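Local coordinates for protein (glyceraldehyde 3-phosphate dehydrogenase) (Sulfolobus solfataricus, PDB 1B7G), which catalyses the NADP- or NAD-dependent oxidative phosphorylation of D-glyceraldehyde 3-phosphate to 1,3-bisphosphoglycerate in glycolysis, with a marked preference for NADP, at residues R135-C139 / I303-N308; A143-T147 / I275-M279; C139-L144 / Y296-Q300; F119-C123 / N242-I246; I309-R313 / S324-T328. The protein carries 1 engineered substitution. All blocks are in the same frame, centred on the assembly; numbering follows the deposited sequence.

Interaction 1: residues R135-C139 / I303-N308. With SO4 (sulfate ion), chain C.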
# COMPACT_ATOMS: atom_id res chain seq x y z
N ARG A 135 15.07 -24.70 -6.35
CA ARG A 135 15.31 -23.47 -5.59
C ARG A 135 14.94 -22.28 -6.46
O ARG A 135 15.49 -22.14 -7.55
CB ARG A 135 16.78 -23.29 -5.16
CG ARG A 135 16.93 -22.01 -4.29
CD ARG A 135 18.43 -21.79 -3.98
NE ARG A 135 19.15 -21.52 -5.22
CZ ARG A 135 20.32 -20.89 -5.29
NH1 ARG A 135 20.87 -20.41 -4.19
NH2 ARG A 135 20.88 -20.68 -6.47
N VAL A 136 13.87 -21.57 -6.12
CA VAL A 136 13.54 -20.37 -6.89
C VAL A 136 14.59 -19.32 -6.46
O VAL A 136 14.69 -19.04 -5.28
CB VAL A 136 12.14 -19.85 -6.60
CG1 VAL A 136 11.96 -18.43 -7.18
CG2 VAL A 136 11.04 -20.78 -7.18
N VAL A 137 15.32 -18.73 -7.39
CA VAL A 137 16.37 -17.76 -7.03
C VAL A 137 15.79 -16.55 -6.30
O VAL A 137 14.58 -16.33 -6.27
CB VAL A 137 17.17 -17.27 -8.24
CG1 VAL A 137 18.33 -18.23 -8.54
CG2 VAL A 137 16.30 -17.10 -9.47
N SER A 138 16.69 -15.75 -5.69
CA SER A 138 16.24 -14.60 -4.90
C SER A 138 15.53 -13.59 -5.75
O SER A 138 15.57 -13.59 -7.00
CB SER A 138 17.48 -13.94 -4.21
OG SER A 138 18.17 -13.19 -5.25
N CYS A 139 14.93 -12.58 -5.11
CA CYS A 139 14.22 -11.53 -5.81
C CYS A 139 15.11 -10.78 -6.82
O CYS A 139 14.69 -10.50 -7.94
CB CYS A 139 13.74 -10.48 -4.74
SG CYS A 139 12.72 -11.28 -3.44
N ILE A 303 8.01 -10.15 -6.65
CA ILE A 303 8.57 -10.67 -7.88
C ILE A 303 8.66 -12.18 -7.96
O ILE A 303 8.31 -12.72 -9.03
CB ILE A 303 9.95 -10.04 -8.21
CG1 ILE A 303 10.45 -10.64 -9.53
CG2 ILE A 303 10.92 -10.25 -7.03
CD1 ILE A 303 11.59 -9.83 -10.18
N VAL A 304 8.92 -12.90 -6.87
CA VAL A 304 9.05 -14.35 -6.96
C VAL A 304 7.73 -15.10 -6.85
O VAL A 304 7.74 -16.34 -7.00
CB VAL A 304 10.08 -14.97 -6.03
CG1 VAL A 304 11.48 -14.43 -6.31
CG2 VAL A 304 9.76 -14.84 -4.55
N VAL A 305 6.63 -14.45 -6.57
CA VAL A 305 5.34 -15.14 -6.46
C VAL A 305 4.97 -15.94 -7.68
O VAL A 305 4.83 -17.17 -7.54
CB VAL A 305 4.26 -14.14 -6.00
CG1 VAL A 305 2.86 -14.73 -5.96
CG2 VAL A 305 4.68 -13.69 -4.59
N PRO A 306 4.87 -15.40 -8.89
CA PRO A 306 4.58 -16.14 -10.09
C PRO A 306 5.60 -17.22 -10.37
O PRO A 306 5.23 -18.35 -10.77
CB PRO A 306 4.42 -15.13 -11.20
CG PRO A 306 5.20 -13.94 -10.70
CD PRO A 306 5.12 -13.96 -9.20
N GLU A 307 6.88 -17.01 -10.05
CA GLU A 307 7.93 -17.98 -10.20
C GLU A 307 7.68 -19.23 -9.35
O GLU A 307 7.88 -20.36 -9.81
CB GLU A 307 9.33 -17.40 -9.81
CG GLU A 307 9.67 -16.13 -10.58
CD GLU A 307 9.68 -16.31 -12.08
OE1 GLU A 307 9.98 -17.44 -12.51
OE2 GLU A 307 9.32 -15.38 -12.86
N ASN A 308 7.18 -19.06 -8.13
CA ASN A 308 6.90 -20.21 -7.27
C ASN A 308 5.72 -21.02 -7.85
O ASN A 308 5.74 -22.27 -7.76
CB ASN A 308 6.61 -19.77 -5.84
CG ASN A 308 7.82 -19.63 -4.96
OD1 ASN A 308 8.27 -20.59 -4.34
ND2 ASN A 308 8.38 -18.42 -4.89
S SO4 C . 18.51 -10.45 -2.93
O1 SO4 C . 18.26 -10.54 -1.50
O2 SO4 C . 19.29 -9.12 -3.22
O3 SO4 C . 17.36 -10.41 -3.83
O4 SO4 C . 19.38 -11.60 -3.25
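Val136, at the end of the strand next to the edge strand 118-119 of the Rossmann-type parallel sheet, packs against the first turns of helix 304-315, and Cys139, by similarity the catalytic nucleophile, meets Ile303 and Val304. The contact is one of van der Waals packing. Val136 uses both methyls: CG1, anti to the backbone N (chi1 167°), lies against Glu307 CB at 3.9 Å and next to Val304 CB, while CG2 meets the carboxamide end of Asn308. Further along, Val304 CG1 leans over the backbone of 137-139, coming 3.6 Å from Val137 O, and its side chain also touches Ile12 of helix 11-21, a cofactor-binding residue by similarity.

The polar groups find their partners within their own segment or beyond the two segments. Asn308 ND2 turns back along its own helix to Val304 O (3.0 Å), approaching from above the carbonyl plane, and that oxygen also takes the backbone N of Asn308; OD1 is held by Gln107. Replacing Asn308 by alanine would probably leave Gln107 without this acceptor and open a gap beside Val136 CG2. The carboxylate of Glu307 turns to Arg146 and Arg245. Ser138, the N-cap of helix 139-152, shares its hydroxyl with Thr141 and gives a 2.8 Å hydrogen bond from OG to O4 of the sulfate, which occupies the inorganic phosphate site. Beside it, Cys139 CB rests 3.6 Å from Ile303 CG2.

Interaction 2: residues A143-T147 / I275-M279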
# COMPACT_ATOMS: atom_id res chain seq x y z
N ALA A 143 15.17 -10.90 -11.10
CA ALA A 143 15.02 -9.77 -12.00
C ALA A 143 16.17 -9.76 -13.02
O ALA A 143 15.92 -9.50 -14.18
CB ALA A 143 14.98 -8.47 -11.19
N LEU A 144 17.36 -10.14 -12.58
CA LEU A 144 18.50 -10.19 -13.53
C LEU A 144 18.28 -11.30 -14.59
O LEU A 144 18.51 -11.08 -15.77
CB LEU A 144 19.76 -10.47 -12.74
CG LEU A 144 20.49 -9.32 -12.00
CD1 LEU A 144 21.37 -9.92 -10.92
CD2 LEU A 144 21.34 -8.51 -12.98
N LEU A 145 17.81 -12.48 -14.19
CA LEU A 145 17.54 -13.57 -15.12
C LEU A 145 16.44 -13.26 -16.12
O LEU A 145 16.64 -13.52 -17.31
CB LEU A 145 17.20 -14.88 -14.37
CG LEU A 145 18.45 -15.45 -13.67
CD1 LEU A 145 18.05 -16.54 -12.68
CD2 LEU A 145 19.42 -15.92 -14.75
N ARG A 146 15.33 -12.64 -15.70
CA ARG A 146 14.29 -12.30 -16.65
C ARG A 146 14.84 -11.33 -17.70
O ARG A 146 14.45 -11.41 -18.84
CB ARG A 146 13.05 -11.67 -16.04
CG ARG A 146 12.37 -12.58 -14.98
CD ARG A 146 11.02 -11.86 -14.68
NE ARG A 146 10.28 -12.62 -13.67
CZ ARG A 146 9.44 -12.05 -12.80
NH1 ARG A 146 9.18 -10.74 -12.88
NH2 ARG A 146 8.85 -12.83 -11.92
N THR A 147 15.62 -10.34 -17.23
CA THR A 147 16.16 -9.36 -18.18
C THR A 147 17.18 -10.02 -19.11
O THR A 147 17.04 -9.83 -20.30
CB THR A 147 16.82 -8.19 -17.39
OG1 THR A 147 15.85 -7.69 -16.45
CG2 THR A 147 17.33 -7.13 -18.32
N ILE A 275 3.82 -5.26 -7.36
CA ILE A 275 4.22 -5.11 -8.77
C ILE A 275 5.28 -6.20 -9.00
O ILE A 275 6.49 -5.98 -8.83
CB ILE A 275 4.79 -3.77 -9.15
CG1 ILE A 275 3.82 -2.60 -8.91
CG2 ILE A 275 5.31 -3.72 -10.59
CD1 ILE A 275 4.47 -1.24 -9.13
N PRO A 276 4.83 -7.39 -9.42
CA PRO A 276 5.71 -8.52 -9.57
C PRO A 276 6.62 -8.46 -10.79
O PRO A 276 7.49 -9.33 -10.96
CB PRO A 276 4.80 -9.73 -9.65
CG PRO A 276 3.40 -9.23 -9.47
CD PRO A 276 3.39 -7.74 -9.60
N GLU A 277 6.37 -7.58 -11.72
CA GLU A 277 7.13 -7.43 -12.94
C GLU A 277 8.43 -6.63 -12.75
O GLU A 277 8.44 -5.71 -11.92
CB GLU A 277 6.29 -6.70 -13.99
CG GLU A 277 4.96 -7.42 -14.31
CD GLU A 277 3.82 -7.05 -13.39
OE1 GLU A 277 4.02 -6.22 -12.46
OE2 GLU A 277 2.69 -7.59 -13.57
N VAL A 278 9.42 -6.89 -13.58
CA VAL A 278 10.66 -6.07 -13.56
C VAL A 278 10.31 -4.74 -14.17
O VAL A 278 9.66 -4.75 -15.24
CB VAL A 278 11.80 -6.76 -14.36
CG1 VAL A 278 13.04 -5.87 -14.50
CG2 VAL A 278 12.22 -8.04 -13.63
N MET A 279 10.59 -3.60 -13.51
CA MET A 279 10.19 -2.29 -13.97
C MET A 279 11.34 -1.54 -14.66
O MET A 279 12.18 -0.95 -13.96
CB MET A 279 9.66 -1.43 -12.81
CG MET A 279 8.31 -1.86 -12.25
SD MET A 279 8.08 -1.39 -10.52
CE MET A 279 8.81 -2.72 -9.65
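The guanidinium of Arg146 meets segment 275-279 at its edge, with Pro276 O and the backbone N of Val278 both lying near its plane. NH1 of Arg146 donates to Pro276 O over 2.9 Å in an almost straight bond (N-H...O 173°), and the oxygen receives it in the carbonyl plane, so that each atom lies in the plane of the other group. The long side chain gets there by leaving the helix with CG anti to the carbonyl carbon (chi1 -59°) and then running extended as far as NE. On the way its CD passes Val278 CG2 at 4.1 Å, the two side chains sliding by in opposite directions.

Val278, at the start of strand 278-288, supplies the apolar half of the contact. Its CG2 sits 3.7 Å from Ala143 CB on helix 139-152, and its CG1 comes 3.9 Å from Thr147 OG1. Thr147 OG1 is turned back to Ala143 O at 2.9 Å, on the other face of the carbonyl from the backbone N of Thr147, so the helix carbonyl is gripped twice.

Arg146 thus fastens the helix that begins at the catalytic cysteine to the loop leading into strand 278-288 of the mixed sheet. NH1 also reaches Arg245 O, and NH2 pairs with Glu307, outside the two segments. A methionine in its place would probably leave Pro276 O without this donor and Glu307 without one of its two cations. With the arginine buried, Glu307 and the carbonyl oxygens presumably offset the cost of enclosing its charge.

Interaction 3: residues C139-L144 / Y296-Q300. With SO4 (sulfate ion), chain C.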
# COMPACT_ATOMS: atom_id res chain seq x y z
N CYS A 139 14.93 -12.58 -5.11
CA CYS A 139 14.22 -11.53 -5.81
C CYS A 139 15.11 -10.78 -6.82
O CYS A 139 14.69 -10.50 -7.94
CB CYS A 139 13.74 -10.48 -4.74
SG CYS A 139 12.72 -11.28 -3.44
N ASN A 140 16.33 -10.38 -6.41
CA ASN A 140 17.14 -9.61 -7.37
C ASN A 140 17.78 -10.55 -8.38
O ASN A 140 17.98 -10.15 -9.52
CB ASN A 140 18.19 -8.77 -6.61
CG ASN A 140 17.52 -7.54 -6.00
OD1 ASN A 140 16.75 -6.86 -6.68
ND2 ASN A 140 17.78 -7.25 -4.75
N THR A 141 17.99 -11.84 -8.01
CA THR A 141 18.56 -12.76 -9.00
C THR A 141 17.51 -12.99 -10.09
O THR A 141 17.79 -13.07 -11.29
CB THR A 141 18.95 -14.10 -8.37
OG1 THR A 141 19.80 -13.88 -7.24
CG2 THR A 141 19.71 -14.96 -9.38
N THR A 142 16.25 -13.13 -9.64
CA THR A 142 15.15 -13.30 -10.59
C THR A 142 15.06 -12.17 -11.58
O THR A 142 14.83 -12.38 -12.78
CB THR A 142 13.80 -13.46 -9.87
OG1 THR A 142 13.81 -14.63 -9.04
CG2 THR A 142 12.64 -13.59 -10.86
N ALA A 143 15.17 -10.90 -11.10
CA ALA A 143 15.02 -9.77 -12.00
C ALA A 143 16.17 -9.76 -13.02
O ALA A 143 15.92 -9.50 -14.18
CB ALA A 143 14.98 -8.47 -11.19
N LEU A 144 17.36 -10.14 -12.58
CA LEU A 144 18.50 -10.19 -13.53
C LEU A 144 18.28 -11.30 -14.59
O LEU A 144 18.51 -11.08 -15.77
CB LEU A 144 19.76 -10.47 -12.74
CG LEU A 144 20.49 -9.32 -12.00
CD1 LEU A 144 21.37 -9.92 -10.92
CD2 LEU A 144 21.34 -8.51 -12.98
N TYR A 296 16.49 -0.58 -13.67
CA TYR A 296 15.13 -1.04 -13.40
C TYR A 296 14.88 -1.13 -11.91
O TYR A 296 15.82 -1.24 -11.09
CB TYR A 296 14.86 -2.36 -14.17
CG TYR A 296 15.81 -3.51 -13.93
CD1 TYR A 296 15.72 -4.29 -12.77
CD2 TYR A 296 16.78 -3.85 -14.84
CE1 TYR A 296 16.59 -5.34 -12.57
CE2 TYR A 296 17.64 -4.92 -14.66
CZ TYR A 296 17.56 -5.65 -13.50
OH TYR A 296 18.44 -6.67 -13.28
N ALA A 297 13.58 -1.09 -11.56
CA ALA A 297 13.17 -1.31 -10.18
C ALA A 297 12.69 -2.74 -9.97
O ALA A 297 12.18 -3.39 -10.91
CB ALA A 297 12.07 -0.33 -9.75
N VAL A 298 12.81 -3.26 -8.76
CA VAL A 298 12.34 -4.60 -8.43
C VAL A 298 11.48 -4.54 -7.15
O VAL A 298 11.95 -4.07 -6.13
CB VAL A 298 13.49 -5.58 -8.18
CG1 VAL A 298 13.02 -6.97 -7.80
CG2 VAL A 298 14.44 -5.67 -9.41
N HIS A 299 10.23 -4.97 -7.23
CA HIS A 299 9.39 -5.03 -6.02
C HIS A 299 9.63 -6.35 -5.34
O HIS A 299 9.06 -7.40 -5.73
CB HIS A 299 7.90 -4.80 -6.31
CG HIS A 299 7.08 -4.83 -5.04
ND1 HIS A 299 5.87 -5.46 -4.95
CD2 HIS A 299 7.33 -4.35 -3.81
CE1 HIS A 299 5.39 -5.37 -3.73
NE2 HIS A 299 6.26 -4.67 -3.01
N GLN A 300 10.44 -6.33 -4.29
CA GLN A 300 10.92 -7.54 -3.66
C GLN A 300 9.83 -8.32 -2.94
O GLN A 300 10.02 -9.52 -2.73
CB GLN A 300 12.08 -7.37 -2.67
CG GLN A 300 11.71 -6.58 -1.41
CD GLN A 300 11.34 -5.16 -1.68
OE1 GLN A 300 11.74 -4.51 -2.67
NE2 GLN A 300 10.51 -4.57 -0.81
S SO4 C . 18.51 -10.45 -2.93
O1 SO4 C . 18.26 -10.54 -1.50
O2 SO4 C . 19.29 -9.12 -3.22
O3 SO4 C . 17.36 -10.41 -3.83
O4 SO4 C . 19.38 -11.60 -3.25
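Val298 overlaps the start of helix 139-152, pressing its CG2 methyl onto Ala143 CB at 3.4 Å, closer than usual van der Waals contact. With CG1 anti to the backbone N, the branch packs against the amide oxygen of Asn140: CB and both methyls lie within 4 Å of OD1, and CG1 also approaches Cys139 O. Two residues back on the strand, Tyr296 comes up to Ala143 CB with CE1 at 3.8 Å, while its hydroxyl extends to Leu144, OH lying 3.4 Å from CD2. The tyrosine and leucine side chains cross at about a right angle. The axes of 139-144 and 296-298 run 141° apart in direction, 9.4 Å from each other, as the helix lies over the mixed sheet of the C-terminal domain.

At the helix start the packing gives way to the active site. Cys139 SG lies 3.3 Å from Gln300 O and meets the CB of that residue, whose amide end leads off to Asp170. Gln300 is a cofactor-binding residue by similarity, and His219, the second deposited catalytic residue, lies alongside.

Asn140 grips the sulfate twice, from its backbone N to O3 (2.8 Å, 162°) and from ND2 to O2 (2.8 Å, 168°), while OD1 takes a bond from His221. Held at both ends, the carboxamide has its rotation fixed with the NH2 facing the anion. The sulfate marks the inorganic phosphate site, where His193 and Arg166 also bind it; the start of the helix would probably add its dipole to their attraction for the anion.

Interaction 4: residues F119-C123 / N242-I246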
# COMPACT_ATOMS: atom_id res chain seq x y z
N PHE A 119 15.92 -22.14 -10.29
CA PHE A 119 14.92 -21.89 -11.31
C PHE A 119 14.53 -20.44 -11.49
O PHE A 119 14.38 -19.67 -10.56
CB PHE A 119 13.63 -22.62 -10.76
CG PHE A 119 12.34 -22.44 -11.50
CD1 PHE A 119 11.50 -21.38 -11.32
CD2 PHE A 119 11.91 -23.46 -12.36
CE1 PHE A 119 10.30 -21.25 -11.98
CE2 PHE A 119 10.71 -23.35 -13.06
CZ PHE A 119 9.88 -22.25 -12.86
N SER A 120 14.15 -20.09 -12.69
CA SER A 120 13.47 -18.91 -13.08
C SER A 120 12.66 -19.27 -14.32
O SER A 120 13.32 -19.67 -15.28
CB SER A 120 14.41 -17.72 -13.36
OG SER A 120 13.65 -16.50 -13.24
N ALA A 121 11.35 -19.09 -14.34
CA ALA A 121 10.49 -19.59 -15.40
C ALA A 121 10.79 -19.09 -16.79
O ALA A 121 10.67 -19.83 -17.75
CB ALA A 121 8.99 -19.36 -15.11
N LEU A 122 11.21 -17.85 -16.98
CA LEU A 122 11.59 -17.34 -18.27
C LEU A 122 12.91 -17.96 -18.75
O LEU A 122 13.28 -17.61 -19.88
CB LEU A 122 11.70 -15.82 -18.27
CG LEU A 122 10.43 -15.03 -18.58
CD1 LEU A 122 9.36 -15.29 -17.52
CD2 LEU A 122 10.69 -13.54 -18.69
N CYS A 123 13.64 -18.74 -17.97
CA CYS A 123 14.89 -19.26 -18.45
C CYS A 123 15.01 -20.79 -18.51
O CYS A 123 15.59 -21.23 -19.50
CB CYS A 123 16.13 -18.80 -17.62
SG CYS A 123 16.25 -17.00 -17.48
N ASN A 242 7.37 -6.37 -24.88
CA ASN A 242 6.46 -7.46 -25.20
C ASN A 242 6.75 -8.74 -24.46
O ASN A 242 6.68 -9.86 -24.99
CB ASN A 242 6.60 -7.74 -26.73
CG ASN A 242 5.86 -6.65 -27.48
OD1 ASN A 242 4.62 -6.69 -27.44
ND2 ASN A 242 6.57 -5.69 -28.07
N THR A 243 7.09 -8.63 -23.17
CA THR A 243 7.41 -9.83 -22.40
C THR A 243 6.73 -9.76 -21.05
O THR A 243 7.09 -8.91 -20.18
CB THR A 243 8.94 -9.95 -22.17
OG1 THR A 243 9.65 -9.88 -23.40
CG2 THR A 243 9.34 -11.20 -21.42
N PRO A 244 5.76 -10.61 -20.78
CA PRO A 244 5.20 -10.71 -19.45
C PRO A 244 6.27 -10.94 -18.38
O PRO A 244 7.04 -11.85 -18.44
CB PRO A 244 4.24 -11.89 -19.53
CG PRO A 244 3.89 -11.98 -20.98
CD PRO A 244 5.16 -11.60 -21.71
N ARG A 245 6.09 -10.16 -17.29
CA ARG A 245 6.96 -10.23 -16.14
C ARG A 245 8.04 -9.12 -16.17
O ARG A 245 8.79 -8.94 -15.24
CB ARG A 245 7.49 -11.60 -15.80
CG ARG A 245 6.38 -12.50 -15.28
CD ARG A 245 6.86 -13.88 -14.83
NE ARG A 245 5.69 -14.80 -14.94
CZ ARG A 245 5.74 -16.07 -14.58
NH1 ARG A 245 6.84 -16.57 -14.04
NH2 ARG A 245 4.66 -16.83 -14.75
N ILE A 246 7.95 -8.35 -17.24
CA ILE A 246 8.78 -7.18 -17.46
C ILE A 246 7.84 -6.06 -17.88
O ILE A 246 7.01 -6.25 -18.79
CB ILE A 246 9.85 -7.35 -18.54
CG1 ILE A 246 10.93 -8.35 -18.11
CG2 ILE A 246 10.52 -6.00 -18.87
CD1 ILE A 246 11.92 -8.71 -19.23
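A type II beta turn from Thr243 to Ile246, closed by the backbone bond from Ile246 N to Thr243 O, faces a weakly bonded first turn of helix 121-128, the backbones staying 8.7 Å apart between the CA atoms of Leu122 and Arg245. The contact joins the loop ahead of strand 246-249, an edge strand of the mixed sheet in the C-terminal domain, to the helix that follows strand 118-119 at the edge of the parallel Rossmann-type sheet.

Side chains bridge the distance. Leu122 reaches across and splits its two methyls between neighbours: CD2 meets Thr243 CG2 at 3.8 Å and comes near Pro244 O, while CD1 lies 3.9 Å from Arg245 CD. Thr243 can offer that methyl because its CG2 stands anti to the backbone N and its OG1 turns back to Val239 O. Arg245, the turn residue with positive phi (97°), sends an extended chain past the leucine, so that its aliphatic part is in apolar contact and its charged end travels on to Glu307 and Asp310. NE is taken by Asn329, which leaves the guanidinium held from several directions and little able to rotate.

Cys123 of the same helix turn is joined by a disulfide to Cys149 of helix 139-152. Ala121, whose backbone N is bonded to Glu307, places its CB 3.7 Å from Arg245 NH1.

Interaction 5: residues I309-R313 / S324-T328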
# COMPACT_ATOMS: atom_id res chain seq x y z
N ILE A 309 4.75 -20.34 -8.45
CA ILE A 309 3.63 -21.07 -9.07
C ILE A 309 4.11 -21.92 -10.24
O ILE A 309 3.83 -23.14 -10.33
CB ILE A 309 2.50 -20.12 -9.49
CG1 ILE A 309 1.93 -19.35 -8.31
CG2 ILE A 309 1.38 -20.96 -10.17
CD1 ILE A 309 1.54 -20.20 -7.10
N ASP A 310 4.96 -21.38 -11.12
CA ASP A 310 5.50 -22.18 -12.23
C ASP A 310 6.37 -23.31 -11.76
O ASP A 310 6.38 -24.41 -12.36
CB ASP A 310 6.25 -21.28 -13.21
CG ASP A 310 5.33 -20.30 -13.90
OD1 ASP A 310 4.18 -20.71 -14.21
OD2 ASP A 310 5.73 -19.13 -14.14
N ALA A 311 7.15 -23.08 -10.69
CA ALA A 311 8.03 -24.07 -10.15
C ALA A 311 7.20 -25.30 -9.71
O ALA A 311 7.68 -26.43 -9.84
CB ALA A 311 8.91 -23.59 -9.01
N ILE A 312 6.04 -25.05 -9.10
CA ILE A 312 5.17 -26.17 -8.71
C ILE A 312 4.85 -26.98 -9.96
O ILE A 312 5.02 -28.19 -10.00
CB ILE A 312 3.87 -25.67 -8.07
CG1 ILE A 312 4.15 -25.15 -6.65
CG2 ILE A 312 2.83 -26.78 -8.02
CD1 ILE A 312 3.12 -24.19 -6.08
N ARG A 313 4.46 -26.32 -11.03
CA ARG A 313 4.10 -27.01 -12.26
C ARG A 313 5.27 -27.75 -12.86
O ARG A 313 5.07 -28.91 -13.30
CB ARG A 313 3.45 -26.04 -13.26
CG ARG A 313 2.17 -25.46 -12.70
CD ARG A 313 1.07 -25.35 -13.76
NE ARG A 313 -0.13 -24.72 -13.18
CZ ARG A 313 -0.31 -23.42 -13.05
NH1 ARG A 313 0.62 -22.52 -13.46
NH2 ARG A 313 -1.45 -23.03 -12.49
N SER A 324 1.95 -23.30 -18.40
CA SER A 324 2.04 -22.89 -17.00
C SER A 324 2.16 -21.36 -16.89
O SER A 324 1.31 -20.67 -16.31
CB SER A 324 3.24 -23.48 -16.29
OG SER A 324 3.26 -23.18 -14.90
N MET A 325 3.09 -20.79 -17.65
CA MET A 325 3.25 -19.32 -17.54
C MET A 325 2.00 -18.61 -17.98
O MET A 325 1.62 -17.57 -17.40
CB MET A 325 4.50 -18.88 -18.25
CG MET A 325 5.81 -19.23 -17.49
SD MET A 325 7.18 -18.39 -18.33
CE MET A 325 7.14 -19.15 -19.93
N ARG A 326 1.25 -19.15 -18.97
CA ARG A 326 0.02 -18.46 -19.37
C ARG A 326 -1.00 -18.46 -18.25
O ARG A 326 -1.61 -17.42 -17.98
CB ARG A 326 -0.52 -18.97 -20.70
CG ARG A 326 -1.98 -18.65 -20.93
CD ARG A 326 -2.60 -19.43 -22.10
NE ARG A 326 -1.64 -19.53 -23.19
CZ ARG A 326 -1.00 -20.63 -23.58
NH1 ARG A 326 -1.22 -21.81 -23.01
NH2 ARG A 326 -0.11 -20.52 -24.57
N ILE A 327 -1.17 -19.56 -17.52
CA ILE A 327 -2.17 -19.61 -16.44
C ILE A 327 -1.72 -18.76 -15.25
O ILE A 327 -2.49 -18.02 -14.67
CB ILE A 327 -2.46 -21.06 -16.02
CG1 ILE A 327 -3.22 -21.74 -17.21
CG2 ILE A 327 -3.26 -21.16 -14.77
CD1 ILE A 327 -3.11 -23.24 -17.19
N THR A 328 -0.45 -18.91 -14.90
CA THR A 328 0.12 -18.09 -13.82
C THR A 328 -0.08 -16.63 -14.16
O THR A 328 -0.70 -15.93 -13.36
CB THR A 328 1.59 -18.40 -13.65
OG1 THR A 328 1.71 -19.79 -13.30
CG2 THR A 328 2.22 -17.55 -12.53
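Ser324 OG stands anti to its backbone nitrogen (chi1 -175°) and Thr328 OG1 anti to its carbonyl carbon, and these rotations aim both hydroxyls, one helical turn apart, at Asp310 and Arg313 on the facing helix. The motif is a helical hairpin of helices 304-315 and 321-331, near the C-terminal end of the chain; segments 309-313 and 324-328 run roughly antiparallel, their axes 9.6 Å from each other.

Two oxygens from one helix are thus clamped between an acid and a base of the other. Asp310 OD1 accepts from Ser324 OG at 2.7 Å, met on the anti side of the carboxylate, and lies 2.8 Å from Thr328 OG1. From the other end Arg313 NH1 gives an almost straight bond to Ser324 OG (3.1 Å, 170°) and a more bent one to Thr328 OG1 (2.9 Å, 134°), both oxygens sitting at the guanidinium edge, near its plane. Each charged group keeps a second partner: Asp310 OD2 pairs with Arg245, and Arg313 NH2 with Asp25, and the opposite charges probably stabilise one another's ionised forms.

Aliphatic groups pack beside the polar cluster. Met325 CG lies 3.4 Å from Asp310 OD2, Ile327 CG2 leans on the guanidinium close to NH2, and Ile309 places its CG2 methyl 3.4 Å from Thr328 OG1.

From the N terminus, residues 119-123 come first, and interaction 4 closes a long loop on the turn at 242-246. Before that loop ends, residues 135-147 open interactions 1, 3 and 2, whose partners all lie beyond 246, so interaction 4 crosses each of them. Of these, interaction 2 closes earliest, at 275-279, then interaction 3 at 296-300, and both fall within the loop spanned by interaction 1, which ends on 303-308. Interaction 5 follows in series, pairing the last two helices. Interactions 1 to 3 tie the Rossmann-type sheet, the mixed sheet and helix 304-315 to helix 139-152. Arg146, Glu307, Arg245 and Asp310, in that order, form a chain of salt bridges through interactions 1, 2, 4 and 5.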